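Local atomic coordinates of Tle cognate immunity protein 4 C-terminal domain-containing protein (Pseudomonas aeruginosa PAO1, PDB entry 4R1D), a protein that binds the type VI lipase effector Tle4 as its cognate immunity protein, probably inhibiting it to protect the producing cell. Residues 169-177 / 276-287. Sequence-based numbering, arbitrary orientation.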
ATOM      1  N   THR B 169     -11.358 -16.743  12.851  1.00 16.26           N
ATOM      2  CA  THR B 169     -12.668 -16.925  12.233  1.00 16.96           C
ATOM      3  C   THR B 169     -13.435 -18.060  12.893  1.00 20.87           C
ATOM      4  O   THR B 169     -12.858 -18.897  13.607  1.00 20.11           O
ATOM      5  CB  THR B 169     -12.597 -17.135  10.694  1.00 17.31           C
ATOM      6  OG1 THR B 169     -11.944 -18.370  10.388  1.00 17.92           O
ATOM      7  CG2 THR B 169     -11.834 -15.968  10.028  1.00 20.54           C
ATOM      8  N   PHE B 170     -14.744 -18.065  12.661  1.00 19.87           N
ATOM      9  CA  PHE B 170     -15.650 -18.976  13.350  1.00 25.76           C
ATOM     10  C   PHE B 170     -16.514 -19.692  12.321  1.00 23.28           C
ATOM     11  O   PHE B 170     -17.310 -19.058  11.631  1.00 23.85           O
ATOM     12  CB  PHE B 170     -16.539 -18.186  14.314  1.00 23.09           C
ATOM     13  CG  PHE B 170     -15.775 -17.245  15.212  1.00 23.04           C
ATOM     14  CD1 PHE B 170     -15.362 -17.650  16.471  1.00 22.64           C
ATOM     15  CD2 PHE B 170     -15.474 -15.955  14.797  1.00 22.75           C
ATOM     16  CE1 PHE B 170     -14.650 -16.796  17.297  1.00 20.62           C
ATOM     17  CE2 PHE B 170     -14.767 -15.095  15.621  1.00 19.69           C
ATOM     18  CZ  PHE B 170     -14.354 -15.511  16.871  1.00 17.34           C
ATOM     19  N   PRO B 171     -16.339 -21.015  12.192  1.00 24.59           N
ATOM     20  CA  PRO B 171     -17.108 -21.790  11.207  1.00 27.48           C
ATOM     21  C   PRO B 171     -18.600 -21.457  11.224  1.00 27.35           C
ATOM     22  O   PRO B 171     -19.205 -21.299  10.159  1.00 33.18           O
ATOM     23  CB  PRO B 171     -16.869 -23.237  11.652  1.00 30.37           C
ATOM     24  CG  PRO B 171     -15.485 -23.210  12.211  1.00 27.71           C
ATOM     25  CD  PRO B 171     -15.313 -21.837  12.858  1.00 23.31           C
ATOM     26  N   GLU B 172     -19.169 -21.330  12.416  1.00 27.72           N
ATOM     27  CA  GLU B 172     -20.598 -21.061  12.587  1.00 35.65           C
ATOM     28  C   GLU B 172     -21.013 -19.640  12.203  1.00 33.02           C
ATOM     29  O   GLU B 172     -22.204 -19.360  12.039  1.00 30.88           O
ATOM     30  CB  GLU B 172     -21.019 -21.330  14.037  1.00 33.53           C
ATOM     31  CG  GLU B 172     -20.839 -22.772  14.479  1.00 37.54           C
ATOM     32  CD  GLU B 172     -21.101 -22.961  15.963  1.00 50.53           C
ATOM     33  OE1 GLU B 172     -21.102 -21.952  16.702  1.00 51.67           O
ATOM     34  OE2 GLU B 172     -21.310 -24.119  16.391  1.00 59.64           O
ATOM     35  N   HIS B 173     -20.038 -18.744  12.071  1.00 26.32           N
ATOM     36  CA  HIS B 173     -20.333 -17.349  11.753  1.00 28.57           C
ATOM     37  C   HIS B 173     -19.591 -16.864  10.517  1.00 26.63           C
ATOM     38  O   HIS B 173     -18.641 -16.082  10.619  1.00 28.36           O
ATOM     39  CB  HIS B 173     -20.003 -16.461  12.951  1.00 28.26           C
ATOM     40  CG  HIS B 173     -20.674 -16.891  14.216  1.00 31.19           C
ATOM     41  ND1 HIS B 173     -22.045 -16.916  14.356  1.00 28.07           N
ATOM     42  CD2 HIS B 173     -20.165 -17.317  15.396  1.00 26.29           C
ATOM     43  CE1 HIS B 173     -22.351 -17.331  15.574  1.00 28.70           C
ATOM     44  NE2 HIS B 173     -21.229 -17.584  16.222  1.00 27.86           N
ATOM     45  N   PRO B 174     -20.031 -17.317   9.337  1.00 26.94           N
ATOM     46  CA  PRO B 174     -19.398 -16.949   8.069  1.00 26.55           C
ATOM     47  C   PRO B 174     -19.380 -15.440   7.893  1.00 29.24           C
ATOM     48  O   PRO B 174     -20.397 -14.781   8.081  1.00 30.94           O
ATOM     49  CB  PRO B 174     -20.316 -17.587   7.018  1.00 29.55           C
ATOM     50  CG  PRO B 174     -21.628 -17.781   7.723  1.00 29.50           C
ATOM     51  CD  PRO B 174     -21.250 -18.115   9.132  1.00 29.86           C
ATOM     52  N   GLY B 175     -18.227 -14.898   7.530  1.00 24.65           N
ATOM     53  CA  GLY B 175     -18.110 -13.469   7.335  1.00 24.92           C
ATOM     54  C   GLY B 175     -17.561 -12.733   8.543  1.00 23.53           C
ATOM     55  O   GLY B 175     -17.168 -11.580   8.426  1.00 22.49           O
ATOM     56  N   ALA B 176     -17.538 -13.386   9.699  1.00 27.41           N
ATOM     57  CA  ALA B 176     -17.010 -12.749  10.908  1.00 21.88           C
ATOM     58  C   ALA B 176     -15.503 -12.933  11.048  1.00 17.00           C
ATOM     59  O   ALA B 176     -14.958 -13.991  10.735  1.00 20.53           O
ATOM     60  CB  ALA B 176     -17.715 -13.282  12.148  1.00 19.08           C
ATOM     61  N   ARG B 177     -14.825 -11.903  11.541  1.00 19.12           N
ATOM     62  CA  ARG B 177     -13.431 -12.060  11.932  1.00 15.95           C
ATOM     63  C   ARG B 177     -13.185 -11.310  13.226  1.00 13.62           C
ATOM     64  O   ARG B 177     -13.624 -10.170  13.385  1.00 15.57           O
ATOM     65  CB  ARG B 177     -12.478 -11.556  10.835  1.00 19.69           C
ATOM     66  CG  ARG B 177     -11.021 -11.986  11.052  1.00 22.34           C
ATOM     67  CD  ARG B 177     -10.033 -11.260  10.111  1.00 20.63           C
ATOM     68  NE  ARG B 177     -10.427 -11.365   8.703  1.00 18.93           N
ATOM     69  CZ  ARG B 177     -10.283 -12.459   7.965  1.00 21.65           C
ATOM     70  NH1 ARG B 177      -9.744 -13.548   8.497  1.00 17.47           N
ATOM     71  NH2 ARG B 177     -10.684 -12.463   6.696  1.00 23.12           N
ATOM     72  N   PRO B 276     -26.064 -15.257   6.749  1.00 41.83           N
ATOM     73  CA  PRO B 276     -25.884 -14.364   7.900  1.00 44.25           C
ATOM     74  C   PRO B 276     -24.744 -14.811   8.805  1.00 42.43           C
ATOM     75  O   PRO B 276     -24.605 -16.004   9.072  1.00 38.47           O
ATOM     76  CB  PRO B 276     -27.210 -14.488   8.656  1.00 39.29           C
ATOM     77  CG  PRO B 276     -28.176 -15.043   7.669  1.00 44.34           C
ATOM     78  CD  PRO B 276     -27.377 -15.922   6.771  1.00 47.28           C
ATOM     79  N   ALA B 277     -23.945 -13.859   9.274  1.00 34.69           N
ATOM     80  CA  ALA B 277     -22.869 -14.172  10.199  1.00 28.34           C
ATOM     81  C   ALA B 277     -23.457 -14.589  11.538  1.00 30.69           C
ATOM     82  O   ALA B 277     -22.984 -15.531  12.164  1.00 28.68           O
ATOM     83  CB  ALA B 277     -21.953 -12.969  10.375  1.00 29.86           C
ATOM     84  N   PHE B 278     -24.498 -13.882  11.967  1.00 26.46           N
ATOM     85  CA  PHE B 278     -25.112 -14.122  13.268  1.00 30.56           C
ATOM     86  C   PHE B 278     -26.623 -14.182  13.151  1.00 26.99           C
ATOM     87  O   PHE B 278     -27.206 -13.576  12.251  1.00 31.56           O
ATOM     88  CB  PHE B 278     -24.731 -13.013  14.253  1.00 26.41           C
ATOM     89  CG  PHE B 278     -23.266 -12.986  14.594  1.00 25.30           C
ATOM     90  CD1 PHE B 278     -22.772 -13.747  15.644  1.00 26.17           C
ATOM     91  CD2 PHE B 278     -22.388 -12.205  13.864  1.00 27.45           C
ATOM     92  CE1 PHE B 278     -21.425 -13.730  15.964  1.00 24.99           C
ATOM     93  CE2 PHE B 278     -21.044 -12.182  14.169  1.00 22.09           C
ATOM     94  CZ  PHE B 278     -20.559 -12.948  15.229  1.00 23.06           C
ATOM     95  N   LYS B 279     -27.245 -14.901  14.080  1.00 31.72           N
ATOM     96  CA  LYS B 279     -28.699 -15.020  14.126  1.00 31.65           C
ATOM     97  C   LYS B 279     -29.344 -13.711  14.564  1.00 33.94           C
ATOM     98  O   LYS B 279     -30.503 -13.444  14.240  1.00 34.56           O
ATOM     99  CB  LYS B 279     -29.108 -16.142  15.090  1.00 36.23           C
ATOM    100  CG  LYS B 279     -28.486 -17.498  14.771  1.00 44.07           C
ATOM    101  CD  LYS B 279     -28.769 -18.512  15.880  1.00 52.19           C
ATOM    102  CE  LYS B 279     -28.050 -19.837  15.641  1.00 58.26           C
ATOM    103  NZ  LYS B 279     -26.565 -19.723  15.775  1.00 55.37           N
ATOM    104  N   SER B 280     -28.592 -12.894  15.300  1.00 26.31           N
ATOM    105  CA  SER B 280     -29.124 -11.647  15.837  1.00 27.26           C
ATOM    106  C   SER B 280     -27.998 -10.794  16.409  1.00 23.53           C
ATOM    107  O   SER B 280     -26.901 -11.294  16.664  1.00 24.82           O
ATOM    108  CB  SER B 280     -30.114 -11.952  16.960  1.00 29.26           C
ATOM    109  OG  SER B 280     -29.434 -12.511  18.079  1.00 28.07           O
ATOM    110  N   ASP B 281     -28.274  -9.515  16.630  1.00 22.69           N
ATOM    111  CA  ASP B 281     -27.314  -8.654  17.307  1.00 24.76           C
ATOM    112  C   ASP B 281     -27.001  -9.207  18.685  1.00 27.69           C
ATOM    113  O   ASP B 281     -25.866  -9.124  19.158  1.00 21.23           O
ATOM    114  CB  ASP B 281     -27.857  -7.241  17.445  1.00 18.85           C
ATOM    115  CG  ASP B 281     -27.972  -6.530  16.115  1.00 19.36           C
ATOM    116  OD1 ASP B 281     -27.540  -7.101  15.098  1.00 20.75           O
ATOM    117  OD2 ASP B 281     -28.477  -5.390  16.100  1.00 24.00           O
ATOM    118  N   LYS B 282     -28.015  -9.764  19.339  1.00 24.30           N
ATOM    119  CA  LYS B 282     -27.806 -10.315  20.668  1.00 21.41           C
ATOM    120  C   LYS B 282     -26.770 -11.428  20.624  1.00 21.66           C
ATOM    121  O   LYS B 282     -25.880 -11.490  21.472  1.00 25.47           O
ATOM    122  CB  LYS B 282     -29.122 -10.828  21.262  1.00 27.87           C
ATOM    123  CG  LYS B 282     -29.020 -11.216  22.730  1.00 33.41           C
ATOM    124  CD  LYS B 282     -30.390 -11.580  23.299  1.00 36.27           C
ATOM    125  CE  LYS B 282     -30.294 -12.012  24.760  1.00 41.56           C
ATOM    126  NZ  LYS B 282     -29.438 -13.219  24.915  1.00 46.80           N
ATOM    127  N   GLU B 283     -26.857 -12.292  19.619  1.00 23.25           N
ATOM    128  CA  GLU B 283     -25.882 -13.368  19.484  1.00 21.79           C
ATOM    129  C   GLU B 283     -24.463 -12.832  19.244  1.00 24.75           C
ATOM    130  O   GLU B 283     -23.507 -13.325  19.833  1.00 19.49           O
ATOM    131  CB  GLU B 283     -26.277 -14.325  18.360  1.00 23.62           C
ATOM    132  CG  GLU B 283     -25.312 -15.490  18.200  1.00 28.88           C
ATOM    133  CD  GLU B 283     -25.730 -16.462  17.113  1.00 35.43           C
ATOM    134  OE1 GLU B 283     -25.576 -16.136  15.918  1.00 26.53           O
ATOM    135  OE2 GLU B 283     -26.210 -17.560  17.460  1.00 48.35           O
ATOM    136  N   ALA B 284     -24.332 -11.826  18.382  1.00 22.22           N
ATOM    137  CA  ALA B 284     -23.030 -11.206  18.130  1.00 20.47           C
ATOM    138  C   ALA B 284     -22.429 -10.573  19.388  1.00 17.04           C
ATOM    139  O   ALA B 284     -21.236 -10.722  19.665  1.00 18.88           O
ATOM    140  CB  ALA B 284     -23.141 -10.173  17.010  1.00 21.54           C
ATOM    141  N   LEU B 285     -23.252  -9.867  20.151  1.00 20.05           N
ATOM    142  CA  LEU B 285     -22.793  -9.214  21.363  1.00 20.43           C
ATOM    143  C   LEU B 285     -22.376 -10.246  22.402  1.00 21.78           C
ATOM    144  O   LEU B 285     -21.426 -10.029  23.147  1.00 17.32           O
ATOM    145  CB  LEU B 285     -23.888  -8.318  21.938  1.00 20.96           C
ATOM    146  CG  LEU B 285     -24.203  -7.073  21.111  1.00 23.91           C
ATOM    147  CD1 LEU B 285     -25.532  -6.443  21.545  1.00 25.30           C
ATOM    148  CD2 LEU B 285     -23.050  -6.090  21.232  1.00 22.35           C
ATOM    149  N   GLU B 286     -23.096 -11.364  22.443  1.00 19.64           N
ATOM    150  CA  GLU B 286     -22.776 -12.443  23.375  1.00 22.58           C
ATOM    151  C   GLU B 286     -21.383 -13.014  23.114  1.00 19.82           C
ATOM    152  O   GLU B 286     -20.577 -13.186  24.042  1.00 23.42           O
ATOM    153  CB  GLU B 286     -23.818 -13.558  23.276  1.00 24.80           C
ATOM    154  CG  GLU B 286     -23.571 -14.724  24.233  1.00 28.85           C
ATOM    155  CD  GLU B 286     -24.642 -15.801  24.123  1.00 35.37           C
ATOM    156  OE1 GLU B 286     -24.775 -16.412  23.037  1.00 33.09           O
ATOM    157  OE2 GLU B 286     -25.355 -16.021  25.125  1.00 41.71           O
ATOM    158  N   LEU B 287     -21.107 -13.309  21.850  1.00 19.18           N
ATOM    159  CA  LEU B 287     -19.808 -13.842  21.464  1.00 17.62           C
ATOM    160  C   LEU B 287     -18.729 -12.810  21.777  1.00 21.64           C
ATOM    161  O   LEU B 287     -17.734 -13.115  22.411  1.00 19.69           O
ATOM    162  CB  LEU B 287     -19.792 -14.234  19.979  1.00 17.99           C
ATOM    163  CG  LEU B 287     -18.486 -14.856  19.468  1.00 18.96           C
ATOM    164  CD1 LEU B 287     -18.151 -16.155  20.207  1.00 22.47           C
ATOM    165  CD2 LEU B 287     -18.511 -15.074  17.960  1.00 20.14           C
TER
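The imidazole of H173 lies between F278, which spreads over one face, and E172 CB on the opposite face; with F278 it makes an offset stack, centroids 4.3 Å apart and planes at 22°. The other face of the F278 ring is taken by A284 CB from the first turn of the helix, and L287 CD2 reaches its edge in the ring plane. That same methyl sits over the centre of the F170 ring in a CH-pi contact, 4.2 Å from the centroid. At the imidazole edge, H173 ND1 donates to A277 O at 2.8 Å, a bent bond (144° at the hydrogen) that fixes the rotation of the ring within the stack. The contact joins the hairpin connection between antiparallel strands 162-169 and 176-183, made of successive type I (F170-H173) and type II (H173-A176) beta turns, to the 276-280 loop and the start of helix 281-292 that follows it; V263 of strand 256-263 touches A176, A277 and F278. S280 OG caps this helix by accepting from E283 N. E283 CG is anti to the backbone N (chi1 -178°), and the extended side chain places OE1 near the imidazole edge, 3.5 Å from H173 CE1. E283 OE1 accepts from K279 N at 2.8 Å, met from above the carboxylate plane, while OE2 uses its syn lone pair in a salt bridge to K279 NZ, a two-point grip that holds the carboxylate beside the imidazole.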